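Local coordinates for protein SmhA (Serratia marcescens, PDB 7A27) that forms one component of the tripartite alpha-pore-forming toxin Smh, and probably acts with its partner proteins to build membrane pores, at residues Met17-Ile21 with Arg297-Leu301; Leu27-Ser32 with Leu286-Tyr291; Leu35-Leu41 with Gln58-Arg62; Gln165-Ile169 with Ala263-Leu267; Gln199-Val205 with Tyr231-Gln237. All blocks are in the same frame, centred on the assembly; numbering follows the deposited sequence.

Four of the five contacts illustrate how a long helical toxin component is held together, and the fifth is its small sheet. Contacts 1 and 2 join the same two helices, 14-37 and 272-299. Contact 2, near the middle of the chain, is buried almost throughout, while contact 1 is partly open and mixes sulfur and hydrocarbon packing with a single weak polar bond. Contact 3, where helix 14-37 ends, is the most polar of the helical contacts, with side chains reading backbone carbonyls. Contact 4 is buried and mainly apolar, no hydrogen bond crossing it. Contact 5 is a two-stranded ladder built on backbone hydrogen bonds; it touches contacts 2, 3 and 4, tying sheet to helices.

Contact 1: Met17-Ile21 with Arg297-Leu301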
# COMPACT_ATOMS: atom_id res chain seq x y z
N MET A 17 -11.37 -6.59 -0.71
CA MET A 17 -10.24 -6.60 -1.66
C MET A 17 -9.62 -5.21 -1.73
O MET A 17 -8.39 -5.15 -1.74
CB MET A 17 -10.68 -7.07 -3.05
CG MET A 17 -9.53 -7.44 -3.95
SD MET A 17 -9.97 -8.79 -5.00
CE MET A 17 -9.88 -10.12 -3.81
N HIS A 18 -10.42 -4.14 -1.74
CA HIS A 18 -9.93 -2.73 -1.79
C HIS A 18 -9.26 -2.39 -0.45
O HIS A 18 -8.20 -1.74 -0.47
CB HIS A 18 -11.04 -1.74 -2.15
CG HIS A 18 -11.29 -1.57 -3.61
ND1 HIS A 18 -12.22 -2.31 -4.29
CD2 HIS A 18 -10.76 -0.74 -4.53
CE1 HIS A 18 -12.24 -1.93 -5.56
NE2 HIS A 18 -11.37 -0.95 -5.74
N ILE A 19 -9.83 -2.83 0.67
CA ILE A 19 -9.25 -2.63 2.03
C ILE A 19 -7.87 -3.31 2.10
O ILE A 19 -6.93 -2.67 2.58
CB ILE A 19 -10.25 -3.10 3.10
CG1 ILE A 19 -11.49 -2.20 3.12
CG2 ILE A 19 -9.60 -3.21 4.47
CD1 ILE A 19 -12.60 -2.65 4.04
N SER A 20 -7.71 -4.54 1.61
CA SER A 20 -6.42 -5.26 1.68
C SER A 20 -5.40 -4.55 0.78
O SER A 20 -4.19 -4.65 1.08
CB SER A 20 -6.52 -6.74 1.37
OG SER A 20 -6.63 -6.96 -0.03
N ILE A 21 -5.85 -3.83 -0.27
CA ILE A 21 -4.95 -3.05 -1.16
C ILE A 21 -4.54 -1.79 -0.41
O ILE A 21 -3.32 -1.55 -0.31
CB ILE A 21 -5.59 -2.71 -2.52
CG1 ILE A 21 -5.77 -3.97 -3.36
CG2 ILE A 21 -4.74 -1.67 -3.25
CD1 ILE A 21 -6.62 -3.79 -4.61
N ARG A 297 -1.85 -8.11 -4.08
CA ARG A 297 -3.27 -7.86 -3.71
C ARG A 297 -4.01 -7.32 -4.93
O ARG A 297 -5.18 -7.66 -5.09
CB ARG A 297 -3.41 -6.87 -2.56
CG ARG A 297 -2.69 -7.30 -1.29
CD ARG A 297 -3.19 -8.59 -0.66
NE ARG A 297 -2.11 -9.10 0.21
CZ ARG A 297 -1.74 -8.57 1.39
NH1 ARG A 297 -2.34 -7.47 1.88
NH2 ARG A 297 -0.75 -9.14 2.05
N MET A 298 -3.32 -6.53 -5.76
CA MET A 298 -3.86 -5.89 -6.98
C MET A 298 -4.08 -6.94 -8.07
O MET A 298 -4.96 -6.73 -8.91
CB MET A 298 -2.86 -4.85 -7.47
CG MET A 298 -3.36 -3.98 -8.61
SD MET A 298 -4.80 -2.96 -8.32
CE MET A 298 -4.41 -2.51 -6.64
N ALA A 299 -3.34 -8.05 -8.05
CA ALA A 299 -3.44 -9.13 -9.06
C ALA A 299 -4.85 -9.73 -9.07
O ALA A 299 -5.32 -10.14 -10.13
CB ALA A 299 -2.43 -10.20 -8.77
N LEU A 300 -5.54 -9.74 -7.94
CA LEU A 300 -6.87 -10.39 -7.79
C LEU A 300 -8.01 -9.43 -8.17
O LEU A 300 -9.14 -9.92 -8.38
CB LEU A 300 -7.05 -10.89 -6.36
CG LEU A 300 -5.91 -11.64 -5.68
CD1 LEU A 300 -6.24 -11.82 -4.20
CD2 LEU A 300 -5.61 -12.98 -6.35
N LEU A 301 -7.74 -8.12 -8.29
CA LEU A 301 -8.80 -7.09 -8.50
C LEU A 301 -9.47 -7.24 -9.87
O LEU A 301 -10.70 -7.21 -9.93
CB LEU A 301 -8.20 -5.70 -8.31
CG LEU A 301 -9.21 -4.55 -8.35
CD1 LEU A 301 -10.28 -4.69 -7.29
CD2 LEU A 301 -8.51 -3.23 -8.18
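M17 and I21, one turn apart on helix 14-37, meet the C-terminal part of helix 272-299 and L301, which begins the next helix. The sulfur of M17 lies across the base of L300, SD to CB 3.8 Å, and its terminal CE passes beside the same leucine. This approach depends on a side chain that leaves opposite the backbone N (chi1 -165°) and then bends at both later torsions. I21 sends its CG1 branch alongside R297, where CG1 and the arginine CB are 3.8 Å apart, running in opposite directions. Its CG2 and CD1 are met by the methyl of M298, which arrives at about a right angle. L301 divides its two branches: CD2 lies 4.1 Å from I21 CD1, whereas CD1 comes within 3.8 Å of CE1 on the H18 ring.

Polar groups lie beside this apolar patch. The R297 chain folds back at chi2, bringing NH1 to the backbone O of S20 in a weak, bent hydrogen bond of 3.5 Å. S20 turns its OG back to M17 O (3.0 Å), a carbonyl that also accepts from I21 N. H18 is also held by its ND1 bond to L14 O and by an edge-to-face meeting with Y80, while M298 and L301 are backed by L79. The chemistry implies that cohesion comes mainly from thioether and branched hydrocarbon surfaces, with the arginine adding a lesser, partly exposed tie.

Contact 2: Leu27-Ser32 with Leu286-Tyr291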
# COMPACT_ATOMS: atom_id res chain seq x y z
N LEU A 27 0.78 2.14 3.41
CA LEU A 27 2.06 1.91 4.10
C LEU A 27 3.20 2.20 3.11
O LEU A 27 4.13 2.90 3.48
CB LEU A 27 2.12 0.48 4.66
CG LEU A 27 3.37 0.15 5.44
CD1 LEU A 27 3.59 1.13 6.56
CD2 LEU A 27 3.30 -1.23 6.04
N ASN A 28 3.09 1.75 1.86
CA ASN A 28 4.16 1.92 0.84
C ASN A 28 4.29 3.41 0.52
O ASN A 28 5.37 3.84 0.09
CB ASN A 28 3.90 1.09 -0.41
CG ASN A 28 5.17 0.72 -1.15
OD1 ASN A 28 6.26 0.73 -0.57
ND2 ASN A 28 5.04 0.38 -2.42
N GLN A 29 3.22 4.18 0.71
CA GLN A 29 3.20 5.65 0.51
C GLN A 29 4.15 6.24 1.56
O GLN A 29 4.98 7.11 1.18
CB GLN A 29 1.74 6.12 0.62
CG GLN A 29 1.46 7.54 0.15
CD GLN A 29 -0.01 7.88 0.20
OE1 GLN A 29 -0.83 7.20 0.80
NE2 GLN A 29 -0.39 8.98 -0.45
N SER A 30 4.07 5.75 2.81
CA SER A 30 4.87 6.21 3.97
C SER A 30 6.33 5.77 3.78
O SER A 30 7.21 6.56 4.09
CB SER A 30 4.31 5.73 5.29
OG SER A 30 2.98 6.20 5.51
N TYR A 31 6.57 4.56 3.26
CA TYR A 31 7.95 4.05 3.00
C TYR A 31 8.57 4.83 1.85
O TYR A 31 9.79 4.98 1.86
CB TYR A 31 7.97 2.54 2.77
CG TYR A 31 7.70 1.70 3.98
CD1 TYR A 31 8.17 2.06 5.24
CD2 TYR A 31 7.06 0.48 3.87
CE1 TYR A 31 7.92 1.28 6.36
CE2 TYR A 31 6.82 -0.32 4.97
CZ TYR A 31 7.25 0.09 6.22
OH TYR A 31 7.03 -0.69 7.30
N SER A 32 7.78 5.32 0.90
CA SER A 32 8.28 6.21 -0.18
C SER A 32 8.70 7.54 0.44
O SER A 32 9.79 8.02 0.10
CB SER A 32 7.26 6.44 -1.25
OG SER A 32 6.89 5.21 -1.83
N LEU A 286 11.91 -2.27 3.11
CA LEU A 286 10.51 -1.96 3.51
C LEU A 286 9.71 -1.58 2.26
O LEU A 286 8.60 -2.11 2.10
CB LEU A 286 10.47 -0.82 4.53
CG LEU A 286 11.06 -1.14 5.90
CD1 LEU A 286 11.06 0.10 6.79
CD2 LEU A 286 10.30 -2.30 6.55
N PHE A 287 10.28 -0.71 1.43
CA PHE A 287 9.64 -0.19 0.19
C PHE A 287 9.39 -1.34 -0.79
O PHE A 287 8.24 -1.53 -1.19
CB PHE A 287 10.48 0.91 -0.45
CG PHE A 287 9.98 1.40 -1.78
CD1 PHE A 287 8.84 2.18 -1.87
CD2 PHE A 287 10.68 1.12 -2.94
CE1 PHE A 287 8.36 2.62 -3.10
CE2 PHE A 287 10.24 1.61 -4.16
CZ PHE A 287 9.07 2.34 -4.24
N VAL A 288 10.43 -2.12 -1.12
CA VAL A 288 10.33 -3.20 -2.14
C VAL A 288 9.43 -4.33 -1.64
O VAL A 288 8.68 -4.87 -2.46
CB VAL A 288 11.72 -3.72 -2.54
CG1 VAL A 288 11.62 -4.93 -3.44
CG2 VAL A 288 12.52 -2.62 -3.21
N ASP A 289 9.53 -4.72 -0.37
CA ASP A 289 8.69 -5.82 0.18
C ASP A 289 7.22 -5.41 0.07
O ASP A 289 6.43 -6.23 -0.45
CB ASP A 289 9.03 -6.17 1.63
CG ASP A 289 10.30 -6.98 1.86
OD1 ASP A 289 10.83 -7.55 0.88
OD2 ASP A 289 10.74 -7.04 3.03
N THR A 290 6.85 -4.20 0.50
CA THR A 290 5.41 -3.81 0.51
C THR A 290 4.99 -3.47 -0.92
O THR A 290 3.78 -3.57 -1.20
CB THR A 290 5.06 -2.79 1.60
OG1 THR A 290 5.44 -1.50 1.15
CG2 THR A 290 5.71 -3.12 2.92
N TYR A 291 5.92 -3.12 -1.81
CA TYR A 291 5.57 -2.90 -3.24
C TYR A 291 5.09 -4.24 -3.79
O TYR A 291 4.06 -4.30 -4.46
CB TYR A 291 6.74 -2.38 -4.07
CG TYR A 291 6.34 -1.72 -5.36
CD1 TYR A 291 5.98 -2.46 -6.47
CD2 TYR A 291 6.32 -0.34 -5.46
CE1 TYR A 291 5.62 -1.84 -7.66
CE2 TYR A 291 5.94 0.29 -6.63
CZ TYR A 291 5.59 -0.46 -7.74
OH TYR A 291 5.24 0.20 -8.88
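Y31 lays one face of its ring over L286, whose CB stands 3.5 Å from the ring centroid and almost exactly on the ring normal, a clear CH-pi contact. Beyond it, L286 CD1 follows the ring toward CE1. At the edge of the same ring the methyl CG2 of T290 approaches CE2 to 3.6 Å, so leucine and threonine, one helical turn apart, bracket the tyrosine from face and rim.

Next to them N28 pushes its side-chain amide among F287, T290 and Y291, with the amide plane turned 79° from the Y291 ring. The helices that carry these residues, 14-37 and 272-299, run antiparallel at this point: the local axes come within 9.0 Å at 157°, the pairing expected inside a long helical bundle. The OG of S32 bonds to N28 O (2.8 Å) and lies 3.2 Å from F287 CE1, and N28 O also accepts from S32 N, the two donors reaching it from opposite faces of its plane.

F68 of helix 48-96 packs on both N28 and S32, and I180 of helix 160-188 on Y31. On the far side of helix 14-37, Q29 and S30 make weak hydrogen bonds to N359, a residue seen to bind calcium in this protein, though no calcium is bound to this chain here.

Contact 3: Leu35-Leu41 with Gln58-Arg62; sequences LLSQQLL and QNQLR
The C-terminal end of helix 14-37 and the extended segment after it lie against helix 48-96, and two side chains of that helix, R62 and Q58, follow the change from helix to extended chain. R62 takes the helix end. Its guanidinium lies between L36 CA over one face and L40 over the other, with L40 CG 4.0 Å above the plane. At its edge NH1 makes a weak hydrogen bond of 3.0 Å to the backbone O of Q38, the residue at which the helical backbone is abandoned. The positive group probably gains from the partial negative charge that gathers at a helix C terminus, and the bend of its chain at chi3 (72°) turns NH1 toward Q38 O.

Q58 stretches out one turn earlier and uses both polar atoms of its amide on the extended chain. OE1 accepts from L41 N at 3.2 Å, the donor tilted from the carbonyl plane, while NE2 gives a weak bond to Q39 O at 3.3 Å. A water bridges Q58 and L41 as well, donating to L41 O and to Q58 OE1. Q39 O is gripped a second time by Q38 NE2 (3.0 Å), in the carbonyl plane and on a lone pair. On the inner side, L35 CD2 and L61 CD1 meet at 4.3 Å.

Around this junction, L35 packs on F287 and L61 on A284, both of helix 272-299. Q38 and Q39 turn to strand 230-237, bonding the backbone of M232 and S234, so that the segment lies between helix and sheet.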
# COMPACT_ATOMS: atom_id res chain seq x y z
N LEU A 35 12.08 7.20 2.24
CA LEU A 35 13.22 7.16 1.28
C LEU A 35 13.56 8.55 0.74
O LEU A 35 14.78 8.80 0.49
CB LEU A 35 12.85 6.25 0.11
CG LEU A 35 13.01 4.76 0.38
CD1 LEU A 35 12.38 3.98 -0.76
CD2 LEU A 35 14.47 4.40 0.54
N LEU A 36 12.54 9.41 0.59
CA LEU A 36 12.68 10.78 0.02
C LEU A 36 13.06 11.79 1.11
O LEU A 36 13.55 12.86 0.72
CB LEU A 36 11.36 11.19 -0.65
CG LEU A 36 11.01 10.40 -1.91
CD1 LEU A 36 9.55 10.56 -2.29
CD2 LEU A 36 11.92 10.79 -3.06
N SER A 37 12.82 11.48 2.39
CA SER A 37 13.14 12.37 3.54
C SER A 37 14.56 12.10 4.02
O SER A 37 15.22 13.04 4.48
CB SER A 37 12.15 12.19 4.67
OG SER A 37 10.83 12.50 4.22
N GLN A 38 15.00 10.86 3.90
CA GLN A 38 16.34 10.40 4.32
C GLN A 38 17.40 11.30 3.69
O GLN A 38 17.36 11.51 2.48
CB GLN A 38 16.54 8.93 3.91
CG GLN A 38 17.93 8.38 4.19
CD GLN A 38 18.32 8.54 5.64
OE1 GLN A 38 17.59 8.15 6.55
NE2 GLN A 38 19.49 9.12 5.86
N GLN A 39 18.29 11.82 4.53
CA GLN A 39 19.49 12.59 4.17
C GLN A 39 20.29 11.74 3.18
O GLN A 39 20.44 10.55 3.42
CB GLN A 39 20.28 12.83 5.47
CG GLN A 39 21.28 13.98 5.45
CD GLN A 39 22.20 14.00 6.65
OE1 GLN A 39 22.51 12.97 7.25
NE2 GLN A 39 22.71 15.18 6.98
N LEU A 40 20.75 12.31 2.07
CA LEU A 40 21.64 11.66 1.07
C LEU A 40 23.04 11.53 1.67
O LEU A 40 23.34 12.21 2.68
CB LEU A 40 21.69 12.52 -0.20
CG LEU A 40 20.42 12.53 -1.07
CD1 LEU A 40 20.27 13.83 -1.84
CD2 LEU A 40 20.42 11.34 -2.01
N LEU A 41 23.87 10.68 1.08
CA LEU A 41 25.30 10.54 1.46
C LEU A 41 26.05 11.58 0.63
O LEU A 41 25.95 11.48 -0.60
CB LEU A 41 25.78 9.11 1.17
CG LEU A 41 27.26 8.84 1.45
CD1 LEU A 41 27.57 9.04 2.91
CD2 LEU A 41 27.63 7.45 0.99
N GLN A 58 20.90 4.85 -3.73
CA GLN A 58 20.05 5.80 -2.98
C GLN A 58 19.29 6.67 -3.99
O GLN A 58 18.08 6.91 -3.77
CB GLN A 58 20.89 6.62 -2.00
CG GLN A 58 20.06 7.36 -0.97
CD GLN A 58 20.88 7.89 0.18
OE1 GLN A 58 22.06 8.23 0.03
NE2 GLN A 58 20.24 8.00 1.33
N ASN A 59 19.96 7.08 -5.07
CA ASN A 59 19.37 7.92 -6.14
C ASN A 59 18.29 7.12 -6.87
O ASN A 59 17.17 7.63 -7.01
CB ASN A 59 20.40 8.42 -7.16
CG ASN A 59 19.78 9.44 -8.09
OD1 ASN A 59 19.54 9.13 -9.25
ND2 ASN A 59 19.42 10.60 -7.56
N GLN A 60 18.60 5.89 -7.28
CA GLN A 60 17.69 5.04 -8.07
C GLN A 60 16.43 4.73 -7.23
O GLN A 60 15.35 4.63 -7.83
CB GLN A 60 18.48 3.86 -8.63
CG GLN A 60 17.69 2.98 -9.60
CD GLN A 60 17.11 3.67 -10.82
OE1 GLN A 60 15.89 3.64 -11.05
NE2 GLN A 60 17.99 4.27 -11.61
N LEU A 61 16.54 4.66 -5.90
CA LEU A 61 15.40 4.39 -4.98
C LEU A 61 14.50 5.63 -4.86
O LEU A 61 13.27 5.46 -4.90
CB LEU A 61 15.90 3.98 -3.59
CG LEU A 61 16.42 2.54 -3.46
CD1 LEU A 61 17.09 2.36 -2.12
CD2 LEU A 61 15.30 1.53 -3.65
N ARG A 62 15.08 6.82 -4.72
CA ARG A 62 14.30 8.07 -4.62
C ARG A 62 13.49 8.26 -5.90
O ARG A 62 12.34 8.70 -5.79
CB ARG A 62 15.22 9.25 -4.30
CG ARG A 62 15.84 9.14 -2.91
CD ARG A 62 17.06 10.02 -2.75
NE ARG A 62 16.72 11.43 -2.66
CZ ARG A 62 16.45 12.07 -1.54
NH1 ARG A 62 16.44 11.43 -0.38
NH2 ARG A 62 16.16 13.35 -1.59
O HOH W 1 23.71 9.97 -2.19

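Contact 4: Gln165-Ile169 with Ala263-Leu267; sequences QAQTI and AYRAL
Q165 opens the contact by reaching along A266 and L267, its extended chain bringing OE1 to 3.8 Å from L267 CA while NE2 runs past the methyl of A266; no hydrogen bond spans the two segments. A166 follows with a light touch, its CA 4.3 Å from L267 CD2. T168 turns its methyl branch inward, CG2 to A263 CB 4.1 Å, and uses its hydroxyl on its own helix, bonding to Q164 O.

I169 carries the core of the interaction. With CG1 set opposite its own carbonyl carbon (chi1 -72°), the longer branch lies against A263, CG1 to CB 3.7 Å, and ends at CD1, which meets L267 CD2 at 3.6 Å. The same isoleucine crosses the Y264 ring at about a right angle: CG1 stands over a face, and CG2 approaches the phenol end, 3.8 Å from OH. Three residues of the opposing helix thus line one branched side chain.

K278 of helix 272-299 also touches A166 and I169, and Y264 packs on I233 of the neighbouring sheet. With local axes 9.2 Å apart and 154° between their directions, this is the apolar seam of an antiparallel helix pair within an alpha-helical bundle.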
# COMPACT_ATOMS: atom_id res chain seq x y z
N GLN A 165 28.54 -7.42 14.97
CA GLN A 165 28.01 -6.03 15.02
C GLN A 165 27.04 -5.83 13.85
O GLN A 165 26.01 -5.18 14.07
CB GLN A 165 29.15 -5.02 15.00
CG GLN A 165 29.91 -4.98 16.30
CD GLN A 165 31.26 -4.31 16.18
OE1 GLN A 165 31.76 -4.06 15.09
NE2 GLN A 165 31.87 -4.03 17.31
N ALA A 166 27.35 -6.41 12.69
CA ALA A 166 26.53 -6.31 11.46
C ALA A 166 25.24 -7.13 11.61
O ALA A 166 24.21 -6.67 11.09
CB ALA A 166 27.31 -6.78 10.26
N GLN A 167 25.32 -8.31 12.23
CA GLN A 167 24.16 -9.21 12.43
C GLN A 167 23.22 -8.54 13.43
O GLN A 167 22.01 -8.54 13.17
CB GLN A 167 24.58 -10.59 12.91
CG GLN A 167 23.53 -11.68 12.71
CD GLN A 167 23.74 -12.80 13.72
OE1 GLN A 167 23.69 -12.57 14.93
NE2 GLN A 167 24.01 -14.01 13.24
N THR A 168 23.75 -7.97 14.52
CA THR A 168 22.96 -7.24 15.55
C THR A 168 22.08 -6.21 14.84
O THR A 168 20.88 -6.15 15.14
CB THR A 168 23.84 -6.58 16.61
OG1 THR A 168 24.58 -7.61 17.27
CG2 THR A 168 23.04 -5.82 17.64
N ILE A 169 22.67 -5.46 13.90
CA ILE A 169 21.98 -4.41 13.10
C ILE A 169 20.91 -5.08 12.21
O ILE A 169 19.76 -4.65 12.27
CB ILE A 169 23.01 -3.59 12.29
CG1 ILE A 169 23.80 -2.68 13.23
CG2 ILE A 169 22.34 -2.81 11.17
CD1 ILE A 169 24.99 -2.02 12.60
N ALA A 263 24.22 0.16 18.17
CA ALA A 263 24.78 -0.87 17.26
C ALA A 263 25.50 -0.21 16.07
O ALA A 263 26.54 -0.78 15.66
CB ALA A 263 23.71 -1.82 16.79
N TYR A 264 24.98 0.90 15.51
CA TYR A 264 25.62 1.62 14.38
C TYR A 264 26.90 2.29 14.90
O TYR A 264 27.93 2.24 14.21
CB TYR A 264 24.68 2.60 13.67
CG TYR A 264 23.70 2.02 12.68
CD1 TYR A 264 24.12 1.45 11.49
CD2 TYR A 264 22.33 2.11 12.88
CE1 TYR A 264 23.22 0.95 10.56
CE2 TYR A 264 21.42 1.60 11.96
CZ TYR A 264 21.86 1.02 10.79
OH TYR A 264 20.93 0.52 9.91
N ARG A 265 26.86 2.88 16.10
CA ARG A 265 28.04 3.53 16.72
C ARG A 265 29.18 2.50 16.78
O ARG A 265 30.33 2.86 16.47
CB ARG A 265 27.72 4.12 18.10
CG ARG A 265 26.56 5.11 18.11
CD ARG A 265 26.39 5.84 19.42
NE ARG A 265 27.51 6.75 19.59
CZ ARG A 265 27.68 7.92 18.94
NH1 ARG A 265 28.75 8.68 19.19
NH2 ARG A 265 26.80 8.35 18.04
N ALA A 266 28.86 1.26 17.14
CA ALA A 266 29.82 0.13 17.26
C ALA A 266 30.43 -0.25 15.91
O ALA A 266 31.66 -0.24 15.78
CB ALA A 266 29.13 -1.05 17.89
N LEU A 267 29.60 -0.58 14.92
CA LEU A 267 30.07 -1.01 13.58
C LEU A 267 30.84 0.13 12.89
O LEU A 267 31.80 -0.16 12.13
CB LEU A 267 28.86 -1.45 12.75
CG LEU A 267 29.17 -1.93 11.34
CD1 LEU A 267 30.18 -3.07 11.36
CD2 LEU A 267 27.90 -2.36 10.59

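Contact 5: Gln199-Val205 with Tyr231-Gln237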
# COMPACT_ATOMS: atom_id res chain seq x y z
N GLN A 199 7.86 10.51 11.44
CA GLN A 199 9.30 10.20 11.24
C GLN A 199 10.14 11.06 12.17
O GLN A 199 9.63 12.10 12.65
CB GLN A 199 9.71 10.45 9.79
CG GLN A 199 9.54 11.88 9.30
CD GLN A 199 10.25 12.10 7.98
OE1 GLN A 199 11.46 11.88 7.85
NE2 GLN A 199 9.50 12.53 6.98
N SER A 200 11.38 10.65 12.42
CA SER A 200 12.37 11.38 13.25
C SER A 200 13.75 10.74 13.02
O SER A 200 13.80 9.62 12.44
CB SER A 200 12.01 11.37 14.71
OG SER A 200 12.20 10.08 15.29
N ILE A 201 14.81 11.43 13.41
CA ILE A 201 16.17 10.82 13.37
C ILE A 201 16.18 9.79 14.51
O ILE A 201 15.68 10.12 15.61
CB ILE A 201 17.27 11.89 13.51
CG1 ILE A 201 17.11 13.04 12.51
CG2 ILE A 201 18.66 11.22 13.46
CD1 ILE A 201 17.02 12.63 11.07
N VAL A 202 16.66 8.57 14.25
CA VAL A 202 16.63 7.45 15.25
C VAL A 202 18.05 6.97 15.57
O VAL A 202 18.25 6.40 16.66
CB VAL A 202 15.76 6.30 14.73
CG1 VAL A 202 14.32 6.74 14.56
CG2 VAL A 202 16.30 5.73 13.43
N ALA A 203 18.98 7.17 14.64
CA ALA A 203 20.38 6.72 14.73
C ALA A 203 21.29 7.63 13.91
O ALA A 203 20.77 8.51 13.19
CB ALA A 203 20.48 5.30 14.24
N ALA A 204 22.59 7.42 14.00
CA ALA A 204 23.61 8.23 13.31
C ALA A 204 24.88 7.40 13.11
O ALA A 204 25.11 6.48 13.92
CB ALA A 204 23.87 9.44 14.14
N VAL A 205 25.64 7.72 12.08
CA VAL A 205 26.90 7.02 11.70
C VAL A 205 28.03 8.05 11.65
O VAL A 205 28.13 8.78 10.68
CB VAL A 205 26.77 6.30 10.35
CG1 VAL A 205 28.02 5.48 10.00
CG2 VAL A 205 25.53 5.42 10.30
N TYR A 231 26.20 10.76 9.12
CA TYR A 231 25.04 10.34 8.28
C TYR A 231 23.84 10.09 9.21
O TYR A 231 23.90 9.12 10.00
CB TYR A 231 25.43 9.11 7.44
CG TYR A 231 24.33 8.59 6.57
CD1 TYR A 231 24.11 9.10 5.30
CD2 TYR A 231 23.47 7.61 7.02
CE1 TYR A 231 23.06 8.66 4.52
CE2 TYR A 231 22.43 7.13 6.23
CZ TYR A 231 22.21 7.67 4.98
OH TYR A 231 21.18 7.21 4.21
N MET A 232 22.82 10.96 9.15
CA MET A 232 21.62 10.89 10.03
C MET A 232 20.56 9.95 9.44
O MET A 232 20.08 10.21 8.32
CB MET A 232 21.01 12.28 10.25
CG MET A 232 22.01 13.25 10.84
SD MET A 232 22.47 12.76 12.54
CE MET A 232 21.43 13.91 13.44
N ILE A 233 20.16 8.94 10.22
CA ILE A 233 19.21 7.87 9.82
C ILE A 233 17.79 8.23 10.27
O ILE A 233 17.56 8.40 11.49
CB ILE A 233 19.64 6.51 10.38
CG1 ILE A 233 21.05 6.15 9.90
CG2 ILE A 233 18.62 5.44 10.05
CD1 ILE A 233 21.70 4.96 10.58
N SER A 234 16.89 8.34 9.30
CA SER A 234 15.45 8.65 9.51
C SER A 234 14.71 7.32 9.68
O SER A 234 15.07 6.34 9.00
CB SER A 234 14.89 9.49 8.38
OG SER A 234 15.64 10.70 8.20
N GLY A 235 13.74 7.28 10.59
CA GLY A 235 12.92 6.09 10.83
C GLY A 235 11.47 6.48 11.05
O GLY A 235 11.23 7.61 11.55
N ILE A 236 10.54 5.59 10.67
CA ILE A 236 9.08 5.78 10.88
C ILE A 236 8.85 5.85 12.39
O ILE A 236 9.63 5.21 13.13
CB ILE A 236 8.24 4.63 10.29
CG1 ILE A 236 8.47 4.44 8.78
CG2 ILE A 236 6.76 4.84 10.59
CD1 ILE A 236 8.08 5.61 7.94
N GLN A 237 7.82 6.59 12.83
CA GLN A 237 7.42 6.69 14.25
C GLN A 237 5.89 6.73 14.31
O GLN A 237 5.26 7.10 13.32
CB GLN A 237 8.00 7.95 14.87
CG GLN A 237 8.55 7.70 16.27
CD GLN A 237 9.94 7.11 16.29
OE1 GLN A 237 10.84 7.48 15.52
NE2 GLN A 237 10.17 6.32 17.33
O HOH W 2 13.26 12.03 9.64
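I233 lies at the apolar centre, its CD1 methyl touching both A203 CB and V205 CG2, each 3.9 Å away, on the face of the sheet that Y264 of helix 247-268 covers. Its other branch reaches V202, CG2 to CG2 at 4.1 Å. On the reverse face M232, bent at chi2 and chi3, brings SD to 3.9 Å from A204 CB and lays CE near I201 CG2.

The backbones pair antiparallel, but the register slips by one residue between I201 and A203. At this beta bulge V202 leaves extended geometry (psi -25°), yet I233 keeps both bonds: V202 N gives to I233 O at 2.9 Å, and I233 N gives to A203 O. Mutual pairs lie beyond the bulge on either side, S200 with G235 and V205 with Y231.

Toward the polar end, S200 OG donates to Q237 OE1 (2.9 Å), coming from above the amide carbonyl plane, while V202 CG1 lies beside the same oxygen. At this end too, Q199 NE2 is held by L362 O and S37 OG.

Two adjacent antiparallel strands with a connection that is largely not modelled form a bulged beta-hairpin, the kind of element that interrupts the helices in ClyA-type toxins, where it is called the beta-tongue, and probably its counterpart here.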